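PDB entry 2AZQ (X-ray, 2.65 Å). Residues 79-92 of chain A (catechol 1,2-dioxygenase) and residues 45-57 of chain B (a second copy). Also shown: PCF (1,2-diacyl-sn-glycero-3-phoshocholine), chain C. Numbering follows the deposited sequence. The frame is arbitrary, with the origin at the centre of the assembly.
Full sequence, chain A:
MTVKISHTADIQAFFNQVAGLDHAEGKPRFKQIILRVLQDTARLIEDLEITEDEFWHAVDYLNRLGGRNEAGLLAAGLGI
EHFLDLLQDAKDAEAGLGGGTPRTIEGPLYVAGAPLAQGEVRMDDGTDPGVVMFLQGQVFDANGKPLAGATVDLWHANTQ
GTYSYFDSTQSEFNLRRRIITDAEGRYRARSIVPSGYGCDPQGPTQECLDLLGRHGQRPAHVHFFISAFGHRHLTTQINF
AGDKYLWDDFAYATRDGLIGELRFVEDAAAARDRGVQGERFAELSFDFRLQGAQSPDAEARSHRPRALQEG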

ATOM      1  N   GLY A  79      -5.098   5.808  13.795  1.00  2.05           N
ATOM      2  CA  GLY A  79      -4.638   6.794  14.745  1.00  2.00           C
ATOM      3  C   GLY A  79      -3.271   7.339  14.454  1.00  2.00           C
ATOM      4  O   GLY A  79      -2.716   8.095  15.264  1.00  3.34           O
ATOM      5  N   ILE A  80      -2.732   6.955  13.298  1.00  2.00           N
ATOM      6  CA  ILE A  80      -1.418   7.409  12.843  1.00  3.01           C
ATOM      7  C   ILE A  80      -1.438   8.929  12.562  1.00  2.31           C
ATOM      8  O   ILE A  80      -0.500   9.653  12.879  1.00  2.00           O
ATOM      9  CB  ILE A  80      -0.988   6.592  11.565  1.00  4.84           C
ATOM     10  CG1 ILE A  80      -0.280   5.288  11.949  1.00  2.99           C
ATOM     11  CG2 ILE A  80      -0.119   7.439  10.665  1.00  8.33           C
ATOM     12  CD1 ILE A  80       1.061   5.531  12.633  1.00  2.00           C
ATOM     13  N   GLU A  81      -2.520   9.426  11.992  1.00  2.00           N
ATOM     14  CA  GLU A  81      -2.565  10.851  11.724  1.00  3.82           C
ATOM     15  C   GLU A  81      -2.644  11.637  13.046  1.00  5.22           C
ATOM     16  O   GLU A  81      -1.934  12.646  13.231  1.00  4.97           O
ATOM     17  CB  GLU A  81      -3.744  11.188  10.804  1.00  2.00           C
ATOM     18  CG  GLU A  81      -3.531  12.470  10.078  1.00  2.00           C
ATOM     19  CD  GLU A  81      -4.532  12.700   8.984  1.00  2.62           C
ATOM     20  OE1 GLU A  81      -4.550  13.817   8.418  1.00  2.00           O
ATOM     21  OE2 GLU A  81      -5.299  11.762   8.675  1.00  6.55           O
ATOM     22  N   HIS A  82      -3.493  11.190  13.973  1.00  5.85           N
ATOM     23  CA  HIS A  82      -3.570  11.896  15.257  1.00  7.05           C
ATOM     24  C   HIS A  82      -2.187  11.897  15.929  1.00  7.82           C
ATOM     25  O   HIS A  82      -1.726  12.950  16.442  1.00  7.43           O
ATOM     26  CB  HIS A  82      -4.599  11.247  16.190  1.00  4.67           C
ATOM     27  CG  HIS A  82      -4.653  11.861  17.560  1.00  3.09           C
ATOM     28  ND1 HIS A  82      -4.849  13.205  17.769  1.00  3.03           N
ATOM     29  CD2 HIS A  82      -4.582  11.303  18.790  1.00  4.36           C
ATOM     30  CE1 HIS A  82      -4.898  13.453  19.064  1.00  2.00           C
ATOM     31  NE2 HIS A  82      -4.741  12.314  19.706  1.00  2.16           N
ATOM     32  N   PHE A  83      -1.536  10.725  15.914  1.00  5.89           N
ATOM     33  CA  PHE A  83      -0.218  10.569  16.510  1.00  4.85           C
ATOM     34  C   PHE A  83       0.785  11.608  15.992  1.00  5.23           C
ATOM     35  O   PHE A  83       1.634  12.100  16.752  1.00  4.65           O
ATOM     36  CB  PHE A  83       0.340   9.173  16.242  1.00  5.20           C
ATOM     37  CG  PHE A  83       1.779   9.027  16.658  1.00  5.37           C
ATOM     38  CD1 PHE A  83       2.131   8.986  18.006  1.00  4.37           C
ATOM     39  CD2 PHE A  83       2.797   9.049  15.698  1.00  5.70           C
ATOM     40  CE1 PHE A  83       3.468   8.977  18.398  1.00  4.14           C
ATOM     41  CE2 PHE A  83       4.146   9.036  16.086  1.00  6.45           C
ATOM     42  CZ  PHE A  83       4.477   9.001  17.441  1.00  4.92           C
ATOM     43  N   LEU A  84       0.717  11.928  14.703  1.00  3.31           N
ATOM     44  CA  LEU A  84       1.636  12.925  14.189  1.00  4.29           C
ATOM     45  C   LEU A  84       1.375  14.281  14.831  1.00  4.79           C
ATOM     46  O   LEU A  84       2.326  14.972  15.194  1.00  5.45           O
ATOM     47  CB  LEU A  84       1.554  13.047  12.662  1.00  2.00           C
ATOM     48  CG  LEU A  84       2.082  11.870  11.859  1.00  2.17           C
ATOM     49  CD1 LEU A  84       1.701  12.031  10.398  1.00  2.00           C
ATOM     50  CD2 LEU A  84       3.617  11.763  12.059  1.00  2.00           C
ATOM     51  N   ASP A  85       0.109  14.673  14.991  1.00  5.16           N
ATOM     52  CA  ASP A  85      -0.151  15.973  15.610  1.00  6.28           C
ATOM     53  C   ASP A  85       0.347  15.961  17.062  1.00  7.73           C
ATOM     54  O   ASP A  85       0.780  16.998  17.586  1.00  6.70           O
ATOM     55  CB  ASP A  85      -1.644  16.352  15.619  1.00  6.28           C
ATOM     56  CG  ASP A  85      -2.254  16.483  14.233  1.00  5.76           C
ATOM     57  OD1 ASP A  85      -1.614  16.994  13.300  1.00  5.16           O
ATOM     58  OD2 ASP A  85      -3.422  16.102  14.095  1.00  6.01           O
ATOM     59  N   LEU A  86       0.287  14.799  17.712  1.00  6.22           N
ATOM     60  CA  LEU A  86       0.738  14.726  19.091  1.00  7.55           C
ATOM     61  C   LEU A  86       2.211  15.002  19.179  1.00  8.49           C
ATOM     62  O   LEU A  86       2.673  15.723  20.070  1.00  8.84           O
ATOM     63  CB  LEU A  86       0.442  13.356  19.713  1.00  5.54           C
ATOM     64  CG  LEU A  86      -1.047  13.118  20.005  1.00  6.34           C
ATOM     65  CD1 LEU A  86      -1.245  11.826  20.766  1.00  2.00           C
ATOM     66  CD2 LEU A  86      -1.595  14.300  20.802  1.00  2.49           C
ATOM     67  N   LEU A  87       2.936  14.424  18.232  1.00  9.43           N
ATOM     68  CA  LEU A  87       4.379  14.550  18.163  1.00  9.94           C
ATOM     69  C   LEU A  87       4.729  15.960  17.712  1.00  8.85           C
ATOM     70  O   LEU A  87       5.760  16.500  18.099  1.00  8.37           O
ATOM     71  CB  LEU A  87       4.947  13.511  17.176  1.00 10.60           C
ATOM     72  CG  LEU A  87       6.463  13.292  17.113  1.00 11.37           C
ATOM     73  CD1 LEU A  87       6.935  12.658  18.407  1.00 12.36           C
ATOM     74  CD2 LEU A  87       6.804  12.369  15.953  1.00 12.92           C
ATOM     75  N   GLN A  88       3.868  16.559  16.895  1.00  8.47           N
ATOM     76  CA  GLN A  88       4.135  17.910  16.426  1.00  8.14           C
ATOM     77  C   GLN A  88       3.932  18.824  17.616  1.00  9.21           C
ATOM     78  O   GLN A  88       4.647  19.810  17.772  1.00  9.30           O
ATOM     79  CB  GLN A  88       3.200  18.285  15.292  1.00  7.06           C
ATOM     80  CG  GLN A  88       3.676  19.482  14.545  1.00 11.01           C
ATOM     81  CD  GLN A  88       5.162  19.361  14.232  1.00 15.99           C
ATOM     82  OE1 GLN A  88       5.599  18.429  13.535  1.00 15.30           O
ATOM     83  NE2 GLN A  88       5.955  20.299  14.770  1.00 16.11           N
ATOM     84  N   ASP A  89       2.965  18.465  18.463  1.00  9.00           N
ATOM     85  CA  ASP A  89       2.677  19.217  19.678  1.00  9.90           C
ATOM     86  C   ASP A  89       3.825  19.117  20.675  1.00 11.56           C
ATOM     87  O   ASP A  89       4.283  20.139  21.215  1.00 11.54           O
ATOM     88  CB  ASP A  89       1.389  18.715  20.349  1.00  6.98           C
ATOM     89  CG  ASP A  89       0.134  19.376  19.794  1.00  5.45           C
ATOM     90  OD1 ASP A  89      -0.962  19.002  20.240  1.00  2.00           O
ATOM     91  OD2 ASP A  89       0.242  20.271  18.920  1.00  3.53           O
ATOM     92  N   ALA A  90       4.291  17.895  20.925  1.00 11.18           N
ATOM     93  CA  ALA A  90       5.379  17.712  21.873  1.00 12.28           C
ATOM     94  C   ALA A  90       6.592  18.472  21.369  1.00 14.61           C
ATOM     95  O   ALA A  90       7.378  19.017  22.140  1.00 14.77           O
ATOM     96  CB  ALA A  90       5.700  16.259  22.016  1.00 11.72           C
ATOM     97  N   LYS A  91       6.749  18.512  20.056  1.00 16.64           N
ATOM     98  CA  LYS A  91       7.884  19.224  19.510  1.00 18.29           C
ATOM     99  C   LYS A  91       7.705  20.711  19.728  1.00 18.82           C
ATOM    100  O   LYS A  91       8.673  21.414  19.957  1.00 19.49           O
ATOM    101  CB  LYS A  91       8.072  18.926  18.015  1.00 17.44           C
ATOM    102  CG  LYS A  91       8.658  17.562  17.714  1.00 17.73           C
ATOM    103  CD  LYS A  91       8.964  17.443  16.226  1.00 19.30           C
ATOM    104  CE  LYS A  91       9.435  16.039  15.840  1.00 20.85           C
ATOM    105  NZ  LYS A  91       9.672  15.878  14.376  1.00 18.82           N
ATOM    106  N   ASP A  92       6.477  21.204  19.665  1.00 19.07           N
ATOM    107  CA  ASP A  92       6.304  22.629  19.870  1.00 20.08           C
ATOM    108  C   ASP A  92       6.460  22.972  21.340  1.00 20.39           C
ATOM    109  O   ASP A  92       6.844  24.079  21.673  1.00 20.25           O
ATOM    110  CB  ASP A  92       4.941  23.120  19.374  1.00 20.79           C
ATOM    111  CG  ASP A  92       4.735  22.882  17.906  1.00 21.88           C
ATOM    112  OD1 ASP A  92       5.704  22.990  17.123  1.00 20.56           O
ATOM    113  OD2 ASP A  92       3.579  22.610  17.532  1.00 25.59           O
TER
HETATM  114  N   PCF C 954      10.065  16.255  -7.655  1.00 64.55           N
HETATM  115  P   PCF C 954      12.092  13.744  -4.095  1.00 67.77           P
HETATM  116  O11 PCF C 954      11.709  12.601  -3.016  1.00 62.14           O
HETATM  117  O12 PCF C 954      12.881  14.798  -3.416  1.00 64.32           O
HETATM  118  O13 PCF C 954      10.642  14.332  -4.485  1.00 66.08           O
HETATM  119  O14 PCF C 954      12.712  13.072  -5.260  1.00 66.15           O
HETATM  120  C11 PCF C 954      10.454  15.490  -5.305  1.00 65.12           C
HETATM  121  C12 PCF C 954      10.355  15.101  -6.784  1.00 64.25           C
HETATM  122  C13 PCF C 954       8.751  16.834  -7.335  1.00 62.64           C
HETATM  123  C14 PCF C 954      11.102  17.290  -7.513  1.00 63.24           C
HETATM  124  C15 PCF C 954      10.043  15.800  -9.053  1.00 64.09           C
HETATM  125  C1  PCF C 954      10.534  11.815  -3.271  1.00 53.94           C
HETATM  126  C2  PCF C 954      10.455  10.471  -2.521  1.00 48.58           C
HETATM  127  C3  PCF C 954      10.549  10.599  -1.000  1.00 46.04           C
HETATM  128  O31 PCF C 954      10.006  11.836  -0.490  1.00 48.18           O
HETATM  129  O32 PCF C 954       9.849  13.021   1.407  1.00 48.65           O
HETATM  130  C31 PCF C 954      10.136  11.952   0.853  1.00 47.96           C
HETATM  131  C32 PCF C 954      10.772  10.782   1.605  1.00 43.94           C
HETATM  132  C33 PCF C 954       9.955   9.502   1.476  1.00 38.88           C
HETATM  133  C34 PCF C 954      10.632   8.310   2.180  1.00 35.34           C
HETATM  134  C35 PCF C 954       9.637   7.249   2.630  1.00 30.06           C
HETATM  135  C36 PCF C 954       9.877   6.986   4.118  1.00 29.59           C
HETATM  136  C37 PCF C 954       8.528   6.816   4.820  1.00 29.44           C
HETATM  137  C38 PCF C 954       8.652   6.208   6.211  1.00 28.45           C
HETATM  138  C39 PCF C 954       7.198   6.089   6.659  1.00 28.32           C
HETATM  139  C40 PCF C 954       7.036   5.024   7.743  1.00 26.63           C
HETATM  140  C41 PCF C 954       5.563   4.693   7.987  1.00 25.96           C
HETATM  141  C42 PCF C 954       4.814   4.320   6.704  1.00 24.83           C
HETATM  142  C43 PCF C 954       3.553   3.534   7.065  1.00 25.17           C
HETATM  143  O21 PCF C 954       9.222   9.885  -2.979  1.00 43.84           O
HETATM  144  O22 PCF C 954       7.966   8.114  -3.357  1.00 43.41           O
HETATM  145  C21 PCF C 954       9.026   8.540  -2.916  1.00 42.18           C
HETATM  146  C22 PCF C 954      10.045   7.531  -2.373  1.00 40.76           C
HETATM  147  C23 PCF C 954       9.247   6.564  -1.473  1.00 37.31           C
HETATM  148  C24 PCF C 954       9.674   5.085  -1.501  1.00 35.15           C
HETATM  149  C25 PCF C 954       9.412   4.314  -0.195  1.00 34.26           C
HETATM  150  C26 PCF C 954       7.978   4.497   0.334  1.00 35.63           C
HETATM  151  C27 PCF C 954       7.713   3.724   1.631  1.00 34.02           C
HETATM  152  C28 PCF C 954       6.965   2.400   1.466  1.00 34.45           C
HETATM  153  C29 PCF C 954       6.233   2.132   2.784  1.00 34.07           C
HETATM  154  C30 PCF C 954       5.882   0.646   2.975  1.00 34.00           C
HETATM  155  C44 PCF C 954       2.417   3.689   6.058  1.00 26.07           C
HETATM  156  C45 PCF C 954       1.304   2.987   6.522  1.00 26.97           C
HETATM  157  C46 PCF C 954       0.025   3.309   6.081  1.00 26.25           C
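Chain B (45-57) IEDLEITEDEFWH

The contact between these two copies of catechol 1,2-dioxygenase is a mainly apolar packing of side chains from a helix on one chain against two short helical pieces joined by a turn on the other, with no hydrogen bond crossing between the two stretches. It illustrates a general principle: a single helix can serve two differently oriented partners by presenting neighbouring side chains of one face.

Chain A supplies the helix that starts at Ile A80 and continues past Asp A92. Chain B enters at Ile B45 in helical conformation, with a wider pi-type turn in which Ile B50 N donates to Ile B45 O at 3.3 Å. This first helix crosses the chain A helix at -46°. The chain then turns: Glu B49 has positive phi, Ile B50 and Thr B51 are extended, and a second helix starts at Glu B52. Its start is capped, Glu B54 N donating to Thr B51 OG1 at 2.9 Å while Thr B51 N donates to Glu B54 OE1 at 3.1 Å. This helix runs nearly antiparallel to that of chain A, at 172°, their axes 12.3 Å apart, a spacing that leaves room for large side chains.

Ile A80, Glu A81 and Leu A84 meet the second helix. Leu A84, which has the largest covered area, places CD1 over one face of the Phe B55 ring, 3.7 Å from Phe B55 CD2, and also reaches Trp B56, with Leu A84 CD1 4.1 Å from Trp B56 CZ2. Ile A80 CG2 lies 3.1 Å from Phe B55 CZ. The first chain B helix meets Phe A83 and Leu A87: Leu A87 CD2 lies 3.9 Å from Ile B45 CG2, and Glu B46 OE1 lies at the edge of the Phe A83 ring, 3.7 Å from Phe A83 CZ. Lys A91 NZ stays 4.2 Å from Glu B49 OE2, beyond a salt bridge.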

ATOM      1  N   ILE B  45       9.551   6.615  12.945  1.00  6.77           N
ATOM      2  CA  ILE B  45       9.284   8.030  12.896  1.00  6.72           C
ATOM      3  C   ILE B  45      10.060   8.781  13.973  1.00  7.47           C
ATOM      4  O   ILE B  45      10.547   9.875  13.740  1.00  8.29           O
ATOM      5  CB  ILE B  45       7.777   8.295  13.041  1.00  5.10           C
ATOM      6  CG1 ILE B  45       7.040   7.669  11.856  1.00  3.03           C
ATOM      7  CG2 ILE B  45       7.515   9.789  13.155  1.00  2.00           C
ATOM      8  CD1 ILE B  45       5.539   7.578  12.050  1.00  2.14           C
ATOM      9  N   GLU B  46      10.191   8.199  15.153  1.00  7.82           N
ATOM     10  CA  GLU B  46      10.922   8.882  16.207  1.00  9.89           C
ATOM     11  C   GLU B  46      12.430   8.675  16.167  1.00 10.52           C
ATOM     12  O   GLU B  46      13.179   9.539  16.601  1.00 11.14           O
ATOM     13  CB  GLU B  46      10.364   8.485  17.578  1.00 11.41           C
ATOM     14  CG  GLU B  46       9.068   9.224  17.956  1.00 12.98           C
ATOM     15  CD  GLU B  46       8.416   8.673  19.210  1.00 13.85           C
ATOM     16  OE1 GLU B  46       7.442   9.287  19.700  1.00 15.36           O
ATOM     17  OE2 GLU B  46       8.867   7.617  19.699  1.00 13.99           O
ATOM     18  N   ASP B  47      12.872   7.542  15.636  1.00 10.88           N
ATOM     19  CA  ASP B  47      14.292   7.230  15.549  1.00 10.01           C
ATOM     20  C   ASP B  47      14.959   7.831  14.329  1.00 10.96           C
ATOM     21  O   ASP B  47      16.125   8.215  14.393  1.00 13.06           O
ATOM     22  CB  ASP B  47      14.506   5.726  15.522  1.00  8.77           C
ATOM     23  CG  ASP B  47      14.029   5.053  16.785  1.00 10.71           C
ATOM     24  OD1 ASP B  47      13.554   5.780  17.696  1.00 10.77           O
ATOM     25  OD2 ASP B  47      14.131   3.801  16.871  1.00  9.97           O
ATOM     26  N   LEU B  48      14.236   7.925  13.217  1.00 10.19           N
ATOM     27  CA  LEU B  48      14.827   8.470  11.997  1.00  8.86           C
ATOM     28  C   LEU B  48      14.289   9.853  11.735  1.00 11.02           C
ATOM     29  O   LEU B  48      14.600  10.497  10.716  1.00 10.80           O
ATOM     30  CB  LEU B  48      14.546   7.556  10.811  1.00  5.03           C
ATOM     31  CG  LEU B  48      15.001   6.122  11.052  1.00  3.73           C
ATOM     32  CD1 LEU B  48      14.936   5.347   9.777  1.00  3.33           C
ATOM     33  CD2 LEU B  48      16.402   6.116  11.581  1.00  2.00           C
ATOM     34  N   GLU B  49      13.489  10.312  12.686  1.00 12.37           N
ATOM     35  CA  GLU B  49      12.885  11.621  12.594  1.00 13.83           C
ATOM     36  C   GLU B  49      12.326  11.903  11.213  1.00 12.20           C
ATOM     37  O   GLU B  49      12.761  12.832  10.532  1.00 10.82           O
ATOM     38  CB  GLU B  49      13.889  12.709  12.975  1.00 16.50           C
ATOM     39  CG  GLU B  49      13.277  14.074  12.911  1.00 23.33           C
ATOM     40  CD  GLU B  49      14.251  15.159  13.231  1.00 27.90           C
ATOM     41  OE1 GLU B  49      15.395  15.111  12.711  1.00 29.20           O
ATOM     42  OE2 GLU B  49      13.856  16.079  13.991  1.00 32.71           O
ATOM     43  N   ILE B  50      11.361  11.086  10.807  1.00 11.13           N
ATOM     44  CA  ILE B  50      10.713  11.269   9.522  1.00 12.30           C
ATOM     45  C   ILE B  50       9.879  12.560   9.599  1.00 12.10           C
ATOM     46  O   ILE B  50       9.173  12.806  10.572  1.00 12.48           O
ATOM     47  CB  ILE B  50       9.811  10.034   9.169  1.00 14.10           C
ATOM     48  CG1 ILE B  50      10.677   8.858   8.714  1.00 14.90           C
ATOM     49  CG2 ILE B  50       8.848  10.351   8.032  1.00 13.91           C
ATOM     50  CD1 ILE B  50      11.543   8.282   9.773  1.00 15.25           C
ATOM     51  N   THR B  51       9.991  13.388   8.573  1.00 11.67           N
ATOM     52  CA  THR B  51       9.266  14.648   8.492  1.00 12.46           C
ATOM     53  C   THR B  51       7.795  14.371   8.105  1.00 13.40           C
ATOM     54  O   THR B  51       7.466  13.253   7.713  1.00 11.63           O
ATOM     55  CB  THR B  51       9.906  15.550   7.393  1.00 12.58           C
ATOM     56  OG1 THR B  51       9.425  15.168   6.100  1.00  8.61           O
ATOM     57  CG2 THR B  51      11.436  15.359   7.371  1.00 16.75           C
ATOM     58  N   GLU B  52       6.913  15.368   8.217  1.00 13.85           N
ATOM     59  CA  GLU B  52       5.532  15.156   7.785  1.00 15.42           C
ATOM     60  C   GLU B  52       5.514  14.920   6.279  1.00 15.75           C
ATOM     61  O   GLU B  52       4.747  14.073   5.805  1.00 16.34           O
ATOM     62  CB  GLU B  52       4.644  16.361   8.030  1.00 17.89           C
ATOM     63  CG  GLU B  52       4.542  16.820   9.446  1.00 21.89           C
ATOM     64  CD  GLU B  52       3.218  17.513   9.675  1.00 23.24           C
ATOM     65  OE1 GLU B  52       2.852  18.389   8.841  1.00 22.36           O
ATOM     66  OE2 GLU B  52       2.554  17.166  10.685  1.00 23.47           O
ATOM     67  N   ASP B  53       6.335  15.679   5.531  1.00 14.94           N
ATOM     68  CA  ASP B  53       6.397  15.524   4.077  1.00 14.29           C
ATOM     69  C   ASP B  53       6.834  14.129   3.681  1.00 12.15           C
ATOM     70  O   ASP B  53       6.333  13.569   2.715  1.00 12.32           O
ATOM     71  CB  ASP B  53       7.369  16.502   3.428  1.00 16.99           C
ATOM     72  CG  ASP B  53       7.023  17.937   3.700  1.00 21.57           C
ATOM     73  OD1 ASP B  53       5.845  18.315   3.524  1.00 23.51           O
ATOM     74  OD2 ASP B  53       7.942  18.702   4.070  1.00 25.34           O
ATOM     75  N   GLU B  54       7.773  13.561   4.423  1.00  8.94           N
ATOM     76  CA  GLU B  54       8.231  12.233   4.071  1.00  7.90           C
ATOM     77  C   GLU B  54       7.089  11.257   4.332  1.00  5.87           C
ATOM     78  O   GLU B  54       6.768  10.415   3.499  1.00  3.92           O
ATOM     79  CB  GLU B  54       9.509  11.868   4.864  1.00  7.47           C
ATOM     80  CG  GLU B  54      10.621  12.835   4.597  1.00  7.09           C
ATOM     81  CD  GLU B  54      11.946  12.480   5.235  1.00  8.60           C
ATOM     82  OE1 GLU B  54      12.026  12.403   6.475  1.00 10.55           O
ATOM     83  OE2 GLU B  54      12.920  12.296   4.479  1.00  8.27           O
ATOM     84  N   PHE B  55       6.461  11.409   5.484  1.00  5.12           N
ATOM     85  CA  PHE B  55       5.370  10.538   5.871  1.00  4.97           C
ATOM     86  C   PHE B  55       4.247  10.535   4.866  1.00  4.73           C
ATOM     87  O   PHE B  55       3.742   9.458   4.520  1.00  3.66           O
ATOM     88  CB  PHE B  55       4.788  10.940   7.216  1.00  3.93           C
ATOM     89  CG  PHE B  55       3.689  10.057   7.649  1.00  4.38           C
ATOM     90  CD1 PHE B  55       3.952   8.918   8.369  1.00  4.58           C
ATOM     91  CD2 PHE B  55       2.382  10.304   7.243  1.00  7.22           C
ATOM     92  CE1 PHE B  55       2.939   8.028   8.683  1.00  3.94           C
ATOM     93  CE2 PHE B  55       1.363   9.416   7.551  1.00  6.45           C
ATOM     94  CZ  PHE B  55       1.654   8.273   8.275  1.00  4.53           C
ATOM     95  N   TRP B  56       3.844  11.726   4.409  1.00  4.79           N
ATOM     96  CA  TRP B  56       2.740  11.813   3.449  1.00  5.49           C
ATOM     97  C   TRP B  56       3.084  11.466   1.991  1.00  6.44           C
ATOM     98  O   TRP B  56       2.191  11.119   1.211  1.00  8.41           O
ATOM     99  CB  TRP B  56       2.012  13.163   3.572  1.00  4.41           C
ATOM    100  CG  TRP B  56       1.307  13.314   4.941  1.00  4.40           C
ATOM    101  CD1 TRP B  56       1.692  14.111   5.983  1.00  2.58           C
ATOM    102  CD2 TRP B  56       0.158  12.574   5.417  1.00  4.10           C
ATOM    103  NE1 TRP B  56       0.863  13.915   7.068  1.00  2.48           N
ATOM    104  CE2 TRP B  56      -0.084  12.980   6.746  1.00  2.00           C
ATOM    105  CE3 TRP B  56      -0.685  11.608   4.844  1.00  3.89           C
ATOM    106  CZ2 TRP B  56      -1.130  12.458   7.509  1.00  2.00           C
ATOM    107  CZ3 TRP B  56      -1.731  11.088   5.613  1.00  2.97           C
ATOM    108  CH2 TRP B  56      -1.941  11.517   6.927  1.00  2.00           C
ATOM    109  N   HIS B  57       4.357  11.538   1.609  1.00  5.21           N
ATOM    110  CA  HIS B  57       4.735  11.104   0.260  1.00  4.52           C
ATOM    111  C   HIS B  57       4.719   9.549   0.289  1.00  3.69           C
ATOM    112  O   HIS B  57       4.425   8.897  -0.723  1.00  2.00           O
ATOM    113  CB  HIS B  57       6.126  11.635  -0.118  1.00  3.40           C
ATOM    114  CG  HIS B  57       6.111  13.043  -0.624  1.00  5.42           C
ATOM    115  ND1 HIS B  57       5.873  13.357  -1.947  1.00  6.76           N
ATOM    116  CD2 HIS B  57       6.205  14.227   0.027  1.00  6.62           C
ATOM    117  CE1 HIS B  57       5.821  14.670  -2.090  1.00  5.14           C
ATOM    118  NE2 HIS B  57       6.018  15.221  -0.905  1.00  6.61           N
TER